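Local coordinates for type ii site-specific deoxyribonuclease (PDB 6EKR), which probably cleaves double-stranded DNA at a specific recognition sequence, as a type II restriction endonuclease of the PD-(D/E)xK nuclease class, at residues E90-I95 / K146-D151; A142-W147 / D288-I293; P150-S155 / K183-N188; A189-P194 / S295-Q300. The protein carries 2 engineered substitutions. All coordinates share one frame; numbering follows the deposited sequence.

Interaction 1 (E90-I95 / K146-D151)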
loop_
_atom_site.group_PDB
_atom_site.type_symbol
_atom_site.label_atom_id
_atom_site.label_comp_id
_atom_site.label_asym_id
_atom_site.label_seq_id
_atom_site.Cartn_x
_atom_site.Cartn_y
_atom_site.Cartn_z
ATOM N N GLU A 90 28.521 -12.852 21.053
ATOM C CA GLU A 90 29.072 -14.169 21.394
ATOM C C GLU A 90 28.013 -15.227 21.646
ATOM O O GLU A 90 28.258 -16.413 21.425
ATOM C CB GLU A 90 30.020 -14.085 22.589
ATOM C CG GLU A 90 31.468 -13.901 22.187
ATOM C CD GLU A 90 32.224 -12.933 23.085
ATOM O OE1 GLU A 90 31.650 -12.449 24.089
ATOM O OE2 GLU A 90 33.401 -12.653 22.770
ATOM N N SER A 91 26.842 -14.804 22.109
ATOM C CA SER A 91 25.750 -15.734 22.353
ATOM C C SER A 91 25.161 -16.286 21.048
ATOM O O SER A 91 24.683 -17.424 21.020
ATOM C CB SER A 91 24.677 -15.100 23.234
ATOM O OG SER A 91 24.295 -13.836 22.738
ATOM N N LEU A 92 25.222 -15.503 19.968
ATOM C CA LEU A 92 24.797 -15.985 18.650
ATOM C C LEU A 92 25.628 -17.175 18.128
ATOM O O LEU A 92 25.109 -18.013 17.391
ATOM C CB LEU A 92 24.788 -14.850 17.628
ATOM C CG LEU A 92 23.866 -13.655 17.887
ATOM C CD1 LEU A 92 24.323 -12.423 17.121
ATOM C CD2 LEU A 92 22.421 -13.998 17.551
ATOM N N ARG A 93 26.904 -17.250 18.519
ATOM C CA ARG A 93 27.774 -18.389 18.165
ATOM C C ARG A 93 27.353 -19.708 18.821
ATOM O O ARG A 93 27.523 -20.783 18.242
ATOM C CB ARG A 93 29.238 -18.092 18.513
ATOM C CG ARG A 93 30.079 -17.511 17.359
ATOM C CD ARG A 93 29.953 -15.990 17.256
ATOM N NE ARG A 93 30.879 -15.424 16.272
ATOM C CZ ARG A 93 30.640 -14.325 15.560
ATOM N NH1 ARG A 93 29.490 -13.671 15.709
ATOM N NH2 ARG A 93 31.541 -13.883 14.688
ATOM N N ASP A 94 26.821 -19.618 20.036
ATOM C CA ASP A 94 26.278 -20.785 20.730
ATOM C C ASP A 94 24.802 -20.579 21.111
ATOM O O ASP A 94 24.428 -20.585 22.290
ATOM C CB ASP A 94 27.153 -21.194 21.939
ATOM C CG ASP A 94 27.485 -20.022 22.869
ATOM O OD1 ASP A 94 26.977 -18.898 22.660
ATOM O OD2 ASP A 94 28.266 -20.227 23.822
ATOM N N ILE A 95 23.974 -20.384 20.086
ATOM C CA ILE A 95 22.525 -20.281 20.264
ATOM C C ILE A 95 21.895 -21.670 20.209
ATOM O O ILE A 95 20.847 -21.898 20.814
ATOM C CB ILE A 95 21.863 -19.313 19.238
ATOM C CG1 ILE A 95 20.365 -19.165 19.520
ATOM C CG2 ILE A 95 22.114 -19.773 17.807
ATOM C CD1 ILE A 95 19.672 -18.094 18.709
ATOM N N LYS A 146 24.111 -13.060 9.748
ATOM C CA LYS A 146 25.330 -13.602 9.161
ATOM C C LYS A 146 26.284 -14.117 10.227
ATOM O O LYS A 146 27.025 -15.065 10.002
ATOM C CB LYS A 146 26.026 -12.541 8.316
ATOM C CG LYS A 146 27.236 -13.044 7.566
ATOM C CD LYS A 146 26.831 -13.810 6.325
ATOM C CE LYS A 146 28.040 -14.148 5.478
ATOM N NZ LYS A 146 27.652 -14.721 4.167
ATOM N N TRP A 147 26.268 -13.481 11.389
ATOM C CA TRP A 147 27.085 -13.925 12.501
ATOM C C TRP A 147 26.582 -15.268 12.983
ATOM O O TRP A 147 27.356 -16.136 13.375
ATOM C CB TRP A 147 26.996 -12.937 13.659
ATOM C CG TRP A 147 27.803 -11.702 13.488
ATOM C CD1 TRP A 147 28.930 -11.558 12.741
ATOM C CD2 TRP A 147 27.568 -10.437 14.108
ATOM N NE1 TRP A 147 29.404 -10.276 12.843
ATOM C CE2 TRP A 147 28.585 -9.567 13.680
ATOM C CE3 TRP A 147 26.593 -9.954 14.981
ATOM C CZ2 TRP A 147 28.652 -8.243 14.092
ATOM C CZ3 TRP A 147 26.661 -8.641 15.386
ATOM C CH2 TRP A 147 27.682 -7.801 14.945
HETATM N N MSE A 148 25.266 -15.420 12.954
HETATM C CA MSE A 148 24.595 -16.552 13.566
HETATM C C MSE A 148 24.675 -17.826 12.745
HETATM O O MSE A 148 25.232 -18.822 13.193
HETATM C CB MSE A 148 23.139 -16.202 13.819
HETATM C CG MSE A 148 22.415 -17.198 14.675
HETATM SE SE MSE A 148 20.639 -16.570 15.017
HETATM C CE MSE A 148 19.959 -16.629 13.207
ATOM N N ILE A 149 24.100 -17.802 11.554
ATOM C CA ILE A 149 24.114 -18.968 10.688
ATOM C C ILE A 149 25.009 -18.680 9.504
ATOM O O ILE A 149 24.523 -18.494 8.397
ATOM C CB ILE A 149 22.708 -19.281 10.162
ATOM C CG1 ILE A 149 22.134 -18.054 9.454
ATOM C CG2 ILE A 149 21.800 -19.708 11.294
ATOM C CD1 ILE A 149 20.694 -18.193 9.047
ATOM N N PRO A 150 26.317 -18.629 9.724
ATOM C CA PRO A 150 27.191 -18.165 8.640
ATOM C C PRO A 150 27.429 -19.182 7.525
ATOM O O PRO A 150 28.223 -18.920 6.630
ATOM C CB PRO A 150 28.525 -17.900 9.348
ATOM C CG PRO A 150 28.265 -18.072 10.803
ATOM C CD PRO A 150 27.091 -18.947 10.933
ATOM N N ASP A 151 26.759 -20.328 7.581
ATOM C CA ASP A 151 26.963 -21.397 6.593
ATOM C C ASP A 151 25.845 -21.513 5.550
ATOM O O ASP A 151 25.933 -22.331 4.630
ATOM C CB ASP A 151 27.146 -22.743 7.304
ATOM C CG ASP A 151 28.468 -22.845 8.040
ATOM O OD1 ASP A 151 29.459 -22.208 7.605
ATOM O OD2 ASP A 151 28.512 -23.576 9.056
#

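Interaction 2 (A142-W147 / D288-I293)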
loop_
_atom_site.group_PDB
_atom_site.type_symbol
_atom_site.label_atom_id
_atom_site.label_comp_id
_atom_site.label_asym_id
_atom_site.label_seq_id
_atom_site.Cartn_x
_atom_site.Cartn_y
_atom_site.Cartn_z
ATOM N N ALA A 142 20.749 -8.221 8.444
ATOM C CA ALA A 142 21.555 -8.998 7.537
ATOM C C ALA A 142 22.915 -9.193 8.170
ATOM O O ALA A 142 23.513 -10.262 8.042
ATOM C CB ALA A 142 21.678 -8.292 6.212
ATOM N N ALA A 143 23.398 -8.169 8.872
ATOM C CA ALA A 143 24.635 -8.307 9.623
ATOM C C ALA A 143 24.511 -9.418 10.673
ATOM O O ALA A 143 25.274 -10.388 10.624
ATOM C CB ALA A 143 25.040 -6.998 10.252
ATOM N N VAL A 144 23.538 -9.299 11.588
ATOM C CA VAL A 144 23.390 -10.294 12.667
ATOM C C VAL A 144 23.109 -11.704 12.136
ATOM O O VAL A 144 23.736 -12.671 12.591
ATOM C CB VAL A 144 22.395 -9.900 13.832
ATOM C CG1 VAL A 144 22.330 -8.393 14.047
ATOM C CG2 VAL A 144 21.005 -10.480 13.631
ATOM N N LEU A 145 22.186 -11.839 11.196
ATOM C CA LEU A 145 21.872 -13.160 10.674
ATOM C C LEU A 145 23.102 -13.846 10.095
ATOM O O LEU A 145 23.140 -15.063 9.973
ATOM C CB LEU A 145 20.765 -13.085 9.630
ATOM C CG LEU A 145 19.355 -12.909 10.186
ATOM C CD1 LEU A 145 18.347 -12.844 9.063
ATOM C CD2 LEU A 145 19.026 -14.040 11.126
ATOM N N LYS A 146 24.111 -13.060 9.748
ATOM C CA LYS A 146 25.330 -13.602 9.161
ATOM C C LYS A 146 26.284 -14.117 10.227
ATOM O O LYS A 146 27.025 -15.065 10.002
ATOM C CB LYS A 146 26.026 -12.541 8.316
ATOM C CG LYS A 146 27.236 -13.044 7.566
ATOM C CD LYS A 146 26.831 -13.810 6.325
ATOM C CE LYS A 146 28.040 -14.148 5.478
ATOM N NZ LYS A 146 27.652 -14.721 4.167
ATOM N N TRP A 147 26.268 -13.481 11.389
ATOM C CA TRP A 147 27.085 -13.925 12.501
ATOM C C TRP A 147 26.582 -15.268 12.983
ATOM O O TRP A 147 27.356 -16.136 13.375
ATOM C CB TRP A 147 26.996 -12.937 13.659
ATOM C CG TRP A 147 27.803 -11.702 13.488
ATOM C CD1 TRP A 147 28.930 -11.558 12.741
ATOM C CD2 TRP A 147 27.568 -10.437 14.108
ATOM N NE1 TRP A 147 29.404 -10.276 12.843
ATOM C CE2 TRP A 147 28.585 -9.567 13.680
ATOM C CE3 TRP A 147 26.593 -9.954 14.981
ATOM C CZ2 TRP A 147 28.652 -8.243 14.092
ATOM C CZ3 TRP A 147 26.661 -8.641 15.386
ATOM C CH2 TRP A 147 27.682 -7.801 14.945
ATOM N N ASP A 288 13.221 -13.825 19.963
ATOM C CA ASP A 288 12.654 -15.118 19.561
ATOM C C ASP A 288 12.868 -15.377 18.073
ATOM O O ASP A 288 13.012 -16.532 17.644
ATOM C CB ASP A 288 11.153 -15.193 19.871
ATOM C CG ASP A 288 10.848 -15.191 21.369
ATOM O OD1 ASP A 288 11.742 -15.546 22.187
ATOM O OD2 ASP A 288 9.697 -14.835 21.720
ATOM N N PHE A 289 12.871 -14.290 17.297
ATOM C CA PHE A 289 13.119 -14.336 15.861
ATOM C C PHE A 289 14.408 -15.059 15.523
ATOM O O PHE A 289 14.420 -15.902 14.636
ATOM C CB PHE A 289 13.161 -12.922 15.269
ATOM C CG PHE A 289 13.527 -12.887 13.801
ATOM C CD1 PHE A 289 12.557 -13.090 12.822
ATOM C CD2 PHE A 289 14.838 -12.659 13.404
ATOM C CE1 PHE A 289 12.890 -13.066 11.476
ATOM C CE2 PHE A 289 15.175 -12.642 12.063
ATOM C CZ PHE A 289 14.198 -12.844 11.097
ATOM N N LEU A 290 15.486 -14.719 16.222
ATOM C CA LEU A 290 16.799 -15.268 15.908
ATOM C C LEU A 290 16.795 -16.754 16.118
ATOM O O LEU A 290 17.207 -17.501 15.234
ATOM C CB LEU A 290 17.899 -14.611 16.732
ATOM C CG LEU A 290 18.011 -13.097 16.571
ATOM C CD1 LEU A 290 18.822 -12.506 17.700
ATOM C CD2 LEU A 290 18.618 -12.765 15.218
ATOM N N PHE A 291 16.299 -17.184 17.277
ATOM C CA PHE A 291 16.210 -18.610 17.575
ATOM C C PHE A 291 15.290 -19.327 16.580
ATOM O O PHE A 291 15.658 -20.367 16.051
ATOM C CB PHE A 291 15.782 -18.882 19.031
ATOM C CG PHE A 291 15.438 -20.328 19.291
ATOM C CD1 PHE A 291 16.441 -21.273 19.479
ATOM C CD2 PHE A 291 14.107 -20.750 19.302
ATOM C CE1 PHE A 291 16.122 -22.617 19.686
ATOM C CE2 PHE A 291 13.776 -22.090 19.511
ATOM C CZ PHE A 291 14.781 -23.025 19.703
ATOM N N ASP A 292 14.108 -18.777 16.320
ATOM C CA ASP A 292 13.209 -19.401 15.362
ATOM C C ASP A 292 13.856 -19.585 13.987
ATOM O O ASP A 292 13.726 -20.647 13.371
ATOM C CB ASP A 292 11.906 -18.619 15.250
ATOM C CG ASP A 292 11.050 -18.745 16.489
ATOM O OD1 ASP A 292 10.975 -19.855 17.051
ATOM O OD2 ASP A 292 10.440 -17.742 16.900
ATOM N N ILE A 293 14.559 -18.557 13.523
ATOM C CA ILE A 293 15.234 -18.616 12.234
ATOM C C ILE A 293 16.341 -19.663 12.279
ATOM O O ILE A 293 16.457 -20.472 11.366
ATOM C CB ILE A 293 15.759 -17.216 11.783
ATOM C CG1 ILE A 293 14.594 -16.329 11.311
ATOM C CG2 ILE A 293 16.846 -17.324 10.703
ATOM C CD1 ILE A 293 13.923 -16.755 10.004
#

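Interaction 3 (P150-S155 / K183-N188). Engineered in segment 183-188: Ala185 (natural residue Lys), Ala187 (natural residue Lys). With SO4 (sulfate ion), chain C.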
loop_
_atom_site.group_PDB
_atom_site.type_symbol
_atom_site.label_atom_id
_atom_site.label_comp_id
_atom_site.label_asym_id
_atom_site.label_seq_id
_atom_site.Cartn_x
_atom_site.Cartn_y
_atom_site.Cartn_z
ATOM N N PRO A 150 26.317 -18.629 9.724
ATOM C CA PRO A 150 27.191 -18.165 8.640
ATOM C C PRO A 150 27.429 -19.182 7.525
ATOM O O PRO A 150 28.223 -18.920 6.630
ATOM C CB PRO A 150 28.525 -17.900 9.348
ATOM C CG PRO A 150 28.265 -18.072 10.803
ATOM C CD PRO A 150 27.091 -18.947 10.933
ATOM N N ASP A 151 26.759 -20.328 7.581
ATOM C CA ASP A 151 26.963 -21.397 6.593
ATOM C C ASP A 151 25.845 -21.513 5.550
ATOM O O ASP A 151 25.933 -22.331 4.630
ATOM C CB ASP A 151 27.146 -22.743 7.304
ATOM C CG ASP A 151 28.468 -22.845 8.040
ATOM O OD1 ASP A 151 29.459 -22.208 7.605
ATOM O OD2 ASP A 151 28.512 -23.576 9.056
ATOM N N GLU A 152 24.804 -20.701 5.701
ATOM C CA GLU A 152 23.673 -20.718 4.778
ATOM C C GLU A 152 23.876 -19.702 3.655
ATOM O O GLU A 152 24.703 -18.803 3.778
ATOM C CB GLU A 152 22.363 -20.487 5.533
ATOM C CG GLU A 152 22.209 -21.359 6.796
ATOM C CD GLU A 152 22.172 -22.863 6.505
ATOM O OE1 GLU A 152 22.092 -23.256 5.320
ATOM O OE2 GLU A 152 22.216 -23.663 7.464
ATOM N N ILE A 153 23.132 -19.864 2.564
ATOM C CA ILE A 153 23.358 -19.094 1.339
ATOM C C ILE A 153 22.602 -17.764 1.343
ATOM O O ILE A 153 21.379 -17.724 1.225
ATOM C CB ILE A 153 23.033 -19.934 0.076
ATOM C CG1 ILE A 153 23.940 -21.179 0.030
ATOM C CG2 ILE A 153 23.207 -19.100 -1.201
ATOM C CD1 ILE A 153 23.368 -22.407 -0.700
ATOM N N PHE A 154 23.353 -16.675 1.481
ATOM C CA PHE A 154 22.781 -15.334 1.567
ATOM C C PHE A 154 22.637 -14.647 0.216
ATOM O O PHE A 154 21.685 -13.891 -0.005
ATOM C CB PHE A 154 23.631 -14.457 2.487
ATOM C CG PHE A 154 23.376 -14.685 3.947
ATOM C CD1 PHE A 154 22.492 -13.867 4.644
ATOM C CD2 PHE A 154 24.021 -15.713 4.628
ATOM C CE1 PHE A 154 22.253 -14.071 5.990
ATOM C CE2 PHE A 154 23.783 -15.927 5.971
ATOM C CZ PHE A 154 22.897 -15.103 6.655
ATOM N N SER A 155 23.578 -14.924 -0.681
ATOM C CA SER A 155 23.779 -14.136 -1.895
ATOM C C SER A 155 22.955 -14.592 -3.098
ATOM O O SER A 155 23.439 -14.550 -4.235
ATOM C CB SER A 155 25.264 -14.158 -2.264
ATOM O OG SER A 155 25.690 -15.495 -2.505
ATOM N N LYS A 183 18.816 -18.936 1.798
ATOM C CA LYS A 183 18.579 -20.287 1.290
ATOM C C LYS A 183 19.436 -21.303 2.032
ATOM O O LYS A 183 20.615 -21.053 2.289
ATOM C CB LYS A 183 18.857 -20.363 -0.214
ATOM C CG LYS A 183 18.836 -21.781 -0.768
ATOM C CD LYS A 183 18.870 -21.812 -2.285
ATOM C CE LYS A 183 18.909 -23.254 -2.821
ATOM N NZ LYS A 183 17.703 -24.065 -2.469
ATOM N N SER A 184 18.831 -22.445 2.367
ATOM C CA SER A 184 19.511 -23.516 3.108
ATOM C C SER A 184 20.526 -24.245 2.243
ATOM O O SER A 184 20.203 -24.713 1.145
ATOM C CB SER A 184 18.507 -24.522 3.684
ATOM O OG SER A 184 19.165 -25.471 4.511
ATOM N N ALA A 185 21.748 -24.347 2.757
ATOM C CA ALA A 185 22.834 -25.020 2.052
ATOM C C ALA A 185 22.574 -26.504 1.767
ATOM O O ALA A 185 23.219 -27.088 0.896
ATOM C CB ALA A 185 24.118 -24.865 2.833
ATOM N N TYR A 186 21.614 -27.093 2.484
ATOM C CA TYR A 186 21.487 -28.552 2.594
ATOM C C TYR A 186 20.188 -29.137 2.030
ATOM O O TYR A 186 20.082 -30.354 1.817
ATOM C CB TYR A 186 21.677 -28.977 4.056
ATOM C CG TYR A 186 22.948 -28.429 4.672
ATOM C CD1 TYR A 186 24.175 -29.072 4.483
ATOM C CD2 TYR A 186 22.925 -27.255 5.435
ATOM C CE1 TYR A 186 25.350 -28.554 5.042
ATOM C CE2 TYR A 186 24.087 -26.729 5.998
ATOM C CZ TYR A 186 25.297 -27.382 5.801
ATOM O OH TYR A 186 26.445 -26.857 6.357
ATOM N N ALA A 187 19.209 -28.266 1.793
ATOM C CA ALA A 187 17.926 -28.655 1.218
ATOM C C ALA A 187 17.342 -27.501 0.397
ATOM O O ALA A 187 17.661 -26.325 0.642
ATOM C CB ALA A 187 16.959 -29.075 2.322
ATOM N N ASN A 188 16.493 -27.831 -0.575
ATOM C CA ASN A 188 15.789 -26.808 -1.349
ATOM C C ASN A 188 14.655 -26.136 -0.560
ATOM O O ASN A 188 13.465 -26.374 -0.806
ATOM C CB ASN A 188 15.277 -27.364 -2.678
ATOM C CG ASN A 188 14.602 -26.299 -3.524
ATOM O OD1 ASN A 188 15.199 -25.268 -3.845
ATOM N ND2 ASN A 188 13.342 -26.533 -3.874
HETATM S S SO4 C . 26.843 -16.887 0.294
HETATM O O1 SO4 C . 27.612 -15.861 -0.406
HETATM O O2 SO4 C . 27.376 -18.207 -0.021
HETATM O O3 SO4 C . 26.905 -16.670 1.737
HETATM O O4 SO4 C . 25.458 -16.820 -0.145
#

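Interaction 4 (A189-P194 / S295-Q300)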
loop_
_atom_site.group_PDB
_atom_site.type_symbol
_atom_site.label_atom_id
_atom_site.label_comp_id
_atom_site.label_asym_id
_atom_site.label_seq_id
_atom_site.Cartn_x
_atom_site.Cartn_y
_atom_site.Cartn_z
ATOM N N ALA A 189 15.053 -25.309 0.403
ATOM C CA ALA A 189 14.143 -24.477 1.171
ATOM C C ALA A 189 14.883 -23.230 1.638
ATOM O O ALA A 189 16.099 -23.261 1.879
ATOM C CB ALA A 189 13.584 -25.235 2.351
ATOM N N SER A 190 14.142 -22.135 1.760
ATOM C CA SER A 190 14.709 -20.858 2.158
ATOM C C SER A 190 13.677 -20.009 2.861
ATOM O O SER A 190 12.469 -20.196 2.675
ATOM C CB SER A 190 15.216 -20.109 0.929
ATOM O OG SER A 190 14.286 -20.219 -0.132
ATOM N N VAL A 191 14.162 -19.075 3.671
ATOM C CA VAL A 191 13.305 -18.087 4.310
ATOM C C VAL A 191 13.316 -16.775 3.543
ATOM O O VAL A 191 14.232 -16.492 2.774
ATOM C CB VAL A 191 13.714 -17.817 5.764
ATOM C CG1 VAL A 191 13.735 -19.105 6.541
ATOM C CG2 VAL A 191 15.074 -17.131 5.835
ATOM N N VAL A 192 12.267 -15.994 3.758
ATOM C CA VAL A 192 12.138 -14.669 3.194
ATOM C C VAL A 192 11.745 -13.755 4.337
ATOM O O VAL A 192 10.674 -13.913 4.926
ATOM C CB VAL A 192 11.060 -14.623 2.113
ATOM C CG1 VAL A 192 10.902 -13.215 1.592
ATOM C CG2 VAL A 192 11.408 -15.563 0.973
ATOM N N ILE A 193 12.618 -12.807 4.657
ATOM C CA ILE A 193 12.398 -11.925 5.797
ATOM C C ILE A 193 12.050 -10.487 5.374
ATOM O O ILE A 193 12.937 -9.678 5.107
ATOM C CB ILE A 193 13.579 -11.966 6.779
ATOM C CG1 ILE A 193 13.855 -13.423 7.181
ATOM C CG2 ILE A 193 13.285 -11.085 7.991
ATOM C CD1 ILE A 193 15.291 -13.714 7.564
ATOM N N PRO A 194 10.741 -10.177 5.293
ATOM C CA PRO A 194 10.335 -8.812 5.028
ATOM C C PRO A 194 10.563 -7.953 6.259
ATOM O O PRO A 194 10.051 -8.258 7.337
ATOM C CB PRO A 194 8.833 -8.941 4.737
ATOM C CG PRO A 194 8.562 -10.398 4.595
ATOM C CD PRO A 194 9.573 -11.068 5.425
ATOM N N SER A 295 16.607 -22.197 14.405
ATOM C CA SER A 295 15.897 -23.451 14.539
ATOM C C SER A 295 15.479 -23.998 13.174
ATOM O O SER A 295 15.650 -25.185 12.912
ATOM C CB SER A 295 14.693 -23.264 15.461
ATOM O OG SER A 295 13.735 -24.293 15.300
ATOM N N PHE A 296 14.961 -23.118 12.311
ATOM C CA PHE A 296 14.518 -23.471 10.953
ATOM C C PHE A 296 15.625 -24.118 10.157
ATOM O O PHE A 296 15.404 -25.125 9.474
ATOM C CB PHE A 296 14.006 -22.236 10.195
ATOM C CG PHE A 296 13.640 -22.503 8.749
ATOM C CD1 PHE A 296 12.352 -22.896 8.405
ATOM C CD2 PHE A 296 14.584 -22.347 7.736
ATOM C CE1 PHE A 296 12.010 -23.144 7.076
ATOM C CE2 PHE A 296 14.254 -22.591 6.402
ATOM C CZ PHE A 296 12.967 -22.985 6.071
ATOM N N PHE A 297 16.809 -23.527 10.242
ATOM C CA PHE A 297 17.936 -23.995 9.464
ATOM C C PHE A 297 18.630 -25.202 10.084
ATOM O O PHE A 297 19.185 -26.040 9.354
ATOM C CB PHE A 297 18.907 -22.856 9.175
ATOM C CG PHE A 297 18.437 -21.938 8.080
ATOM C CD1 PHE A 297 18.636 -22.271 6.744
ATOM C CD2 PHE A 297 17.781 -20.753 8.384
ATOM C CE1 PHE A 297 18.206 -21.436 5.733
ATOM C CE2 PHE A 297 17.346 -19.916 7.383
ATOM C CZ PHE A 297 17.561 -20.258 6.051
ATOM N N ARG A 298 18.586 -25.302 11.413
ATOM C CA ARG A 298 19.047 -26.509 12.100
ATOM C C ARG A 298 18.168 -27.672 11.640
ATOM O O ARG A 298 18.673 -28.730 11.256
ATOM C CB ARG A 298 19.012 -26.337 13.627
ATOM C CG ARG A 298 19.277 -27.618 14.413
ATOM C CD ARG A 298 19.630 -27.361 15.882
ATOM N NE ARG A 298 18.581 -26.672 16.641
ATOM C CZ ARG A 298 18.670 -26.357 17.937
ATOM N NH1 ARG A 298 19.754 -26.673 18.643
ATOM N NH2 ARG A 298 17.671 -25.713 18.533
ATOM N N SER A 299 16.858 -27.439 11.641
ATOM C CA SER A 299 15.889 -28.379 11.093
ATOM C C SER A 299 16.103 -28.673 9.595
ATOM O O SER A 299 15.601 -29.672 9.079
ATOM C CB SER A 299 14.480 -27.850 11.331
ATOM O OG SER A 299 13.523 -28.622 10.639
ATOM N N GLN A 300 16.842 -27.801 8.909
ATOM C CA GLN A 300 17.113 -27.933 7.468
ATOM C C GLN A 300 15.869 -27.614 6.603
ATOM O O GLN A 300 15.854 -27.850 5.387
ATOM C CB GLN A 300 17.747 -29.310 7.152
ATOM C CG GLN A 300 19.167 -29.489 7.776
ATOM C CD GLN A 300 19.629 -30.947 7.928
ATOM O OE1 GLN A 300 19.487 -31.763 7.013
ATOM N NE2 GLN A 300 20.204 -31.266 9.087
#

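Interaction 1 (E90-I95 / K146-D151)
Leu92 and the selenomethionine Met148 bring the two segments together, their CA atoms 5.1 Å apart and their side chains crossing at about a right angle. The apolar contacts share out the branches of Leu92: CD2 meets SE of Met148 at 4.0 Å, while CD1 reaches CE3 of Trp147, also at 4.0 Å, approaching the indole at its edge and near its plane. Ile95 places CG2 4.1 Å from CG of Met148 and CD1 against SE. Met148 suits this place because its unbranched chain runs out extended, with CG anti to the backbone N (chi1 -169°), and reaches both Leu92 and Ile95 before bending at chi3, which carries CE off.

Each segment takes in the end of a helix, 78-91 or 132-148, and the turn after it, and Ile149 is the first residue after its helix to leave helical backbone angles. The contact thus joins the C-terminal end of helix 132-148 to the loop that leaves helix 78-91. Helix 286-298 lies against it, since Leu92 and Met148 both rest on Leu290 and Ile95 reaches Tyr294.

The charged side chain of Arg93 packs against Trp147 without a hydrogen bond: its CB starts off away from the partner, but its chain is bent at chi2 (86°) and comes back at its tip. NH1 lies 3.3 Å from CB of Trp147 and 3.4 Å from its CG, and the guanidinium plane is turned 50° from the indole. The carbonyl O of Trp147 sits over one guanidinium face. The indole also packs on Ile22 and Leu26 of helix 22-39.

Interaction 2 (A142-W147 / D288-I293)
Val144 and Leu290 meet methyl to methyl across the gap between helices 132-148 and 286-298, CG2 of the valine 3.7 Å from CD2 of the leucine, with the two side chains at about a right angle. The next residue, Leu145, meets Phe289 and Ile293 and also touches Leu290. Its CG is anti to the carbonyl carbon (chi1 -77°), and from there CD2 lies 4.0 Å from CG2 of Ile293, again at about a right angle to that chain, and 4.2 Å from CE2 of Phe289, which it approaches obliquely. Ile293 also steadies the phenyl ring from its own helix, placing CG1 3.5 Å above one face, offset toward the rim; Tyr264 meets that ring edge-to-face.

The short helix segments run at 48° to each other with axes 11.3 Å apart, a spacing that long side chains such as leucine, isoleucine and phenylalanine can help span, while Met141 and Met148 of helix 132-148 also pack on Leu290. Polar groups of helix 286-298 are engaged away from this face, as in the Asp292-Arg284 salt bridge. With no hydrogen bond between the segments, the contact depends on dispersion and exclusion of water, and so on how closely the branched side chains fit.

Interaction 3 (P150-S155 / K183-N188)
Glu152 reaches the backbone of Ala185 because CG stands anti to the carbonyl carbon (chi1 -48°) and a second bend (chi2 -63°) turns the carboxylate toward residues 183-188. OE1 then accepts the N-H of Ala185 at 2.8 Å, nearly straight at 175°, and is met almost along its C-O axis. Beside it Ile153 pairs with Lys183 in a single antiparallel bridge, a hydrogen-bonded pair: Ile153 N gives to Lys183 O at 2.8 Å and Lys183 N to Ile153 O at 2.9 Å. The loop after helix 132-148 thereby adds one pair to the outermost strand, 179-183, of the chain's mixed sheet.

A glutamate fits here because its chain is long enough to span to a main-chain N-H. Its OE2 lies at the edge of the Tyr186 ring, in the ring plane, with the carboxylate turned nearly perpendicular to it. Ala185, an engineered residue, sets its CB over one face of the same ring. Ile153, beta-branched as suits an extended backbone, sends CD1 to within 3.8 Å of Ala185 CA. Lys183 instead carries its amino group away to Asn188 OD1 within its own segment.

On the other side of residues 150-155 a sulfate, probably from the crystallisation liquor, is gripped by the main chain, with a salt bridge from Lys146 in support: Ser155 N binds sulfate O4 at 2.7 Å, while Phe154 N makes only a weak bond to that oxygen.

Interaction 4 (A189-P194 / S295-Q300)
Val191 sets CG1 against both Phe296 and Phe297, while CG2 meets Phe297 alone. CG1 stands over one face of the Phe296 ring, 3.8 Å from its centroid and 23° off the normal, a CH-pi contact whose closest atom is CE2 at 3.5 Å. The same CG1 lies 3.8 Å from CE2 of Phe297, approaching obliquely, and CG2 comes to the edge of that ring, in its plane. A beta-branched valine suits this post in strand 190-194, as its two methyls spread close to the backbone. Ala189 adds a looser touch, its CB 4.4 Å from CZ of Phe296.

Phe296 has CG anti to its backbone N (chi1 175°), Phe297 has CG anti to its carbonyl carbon (chi1 -77°), and CD2 of Phe296 lies 3.6 Å above one face of the Phe297 ring. Beyond them, Phe223 meets the Phe296 ring and Ile182 touches Phe297, both from strands beside 190-194 in the mixed sheet. The helix bearing the rings, 286-298, ends in a Schellman motif: Gln300, at positive phi, is its C-prime residue, with a weak bond from Gln300 N to Phe297 O. The last helical turn thus packs on the sheet, as helices flank the sheet in an alpha/beta core. What holds strand and helix here is therefore the fit of Val191 to two rings, helped by the weak attraction of a C-H for an aromatic face.

How the interactions relate
Helix 286-298 ties the buried contacts together, carrying interactions 2 and 4, whose centres are about 10 Å apart, and touching interaction 1. Ile193, in segment 189-194, joins 2 to 4: its CD1 lies 3.5 Å from Leu145 CD1. Interactions 1 and 2 share helix 132-148, their centres about 8 Å apart, and Met148 CE reaches Ile293 CG2 at 4.1 Å. Past that helix the chain enters interaction 3, where Phe154 CE2 packs 3.7 Å from Lys146 CD beside the sulfate. Interactions 3 and 4 meet through a probable hydrogen bond of 2.9 Å from Ser184 N to Ala189 O, so helices, loop and sheet edge form one continuous packed region.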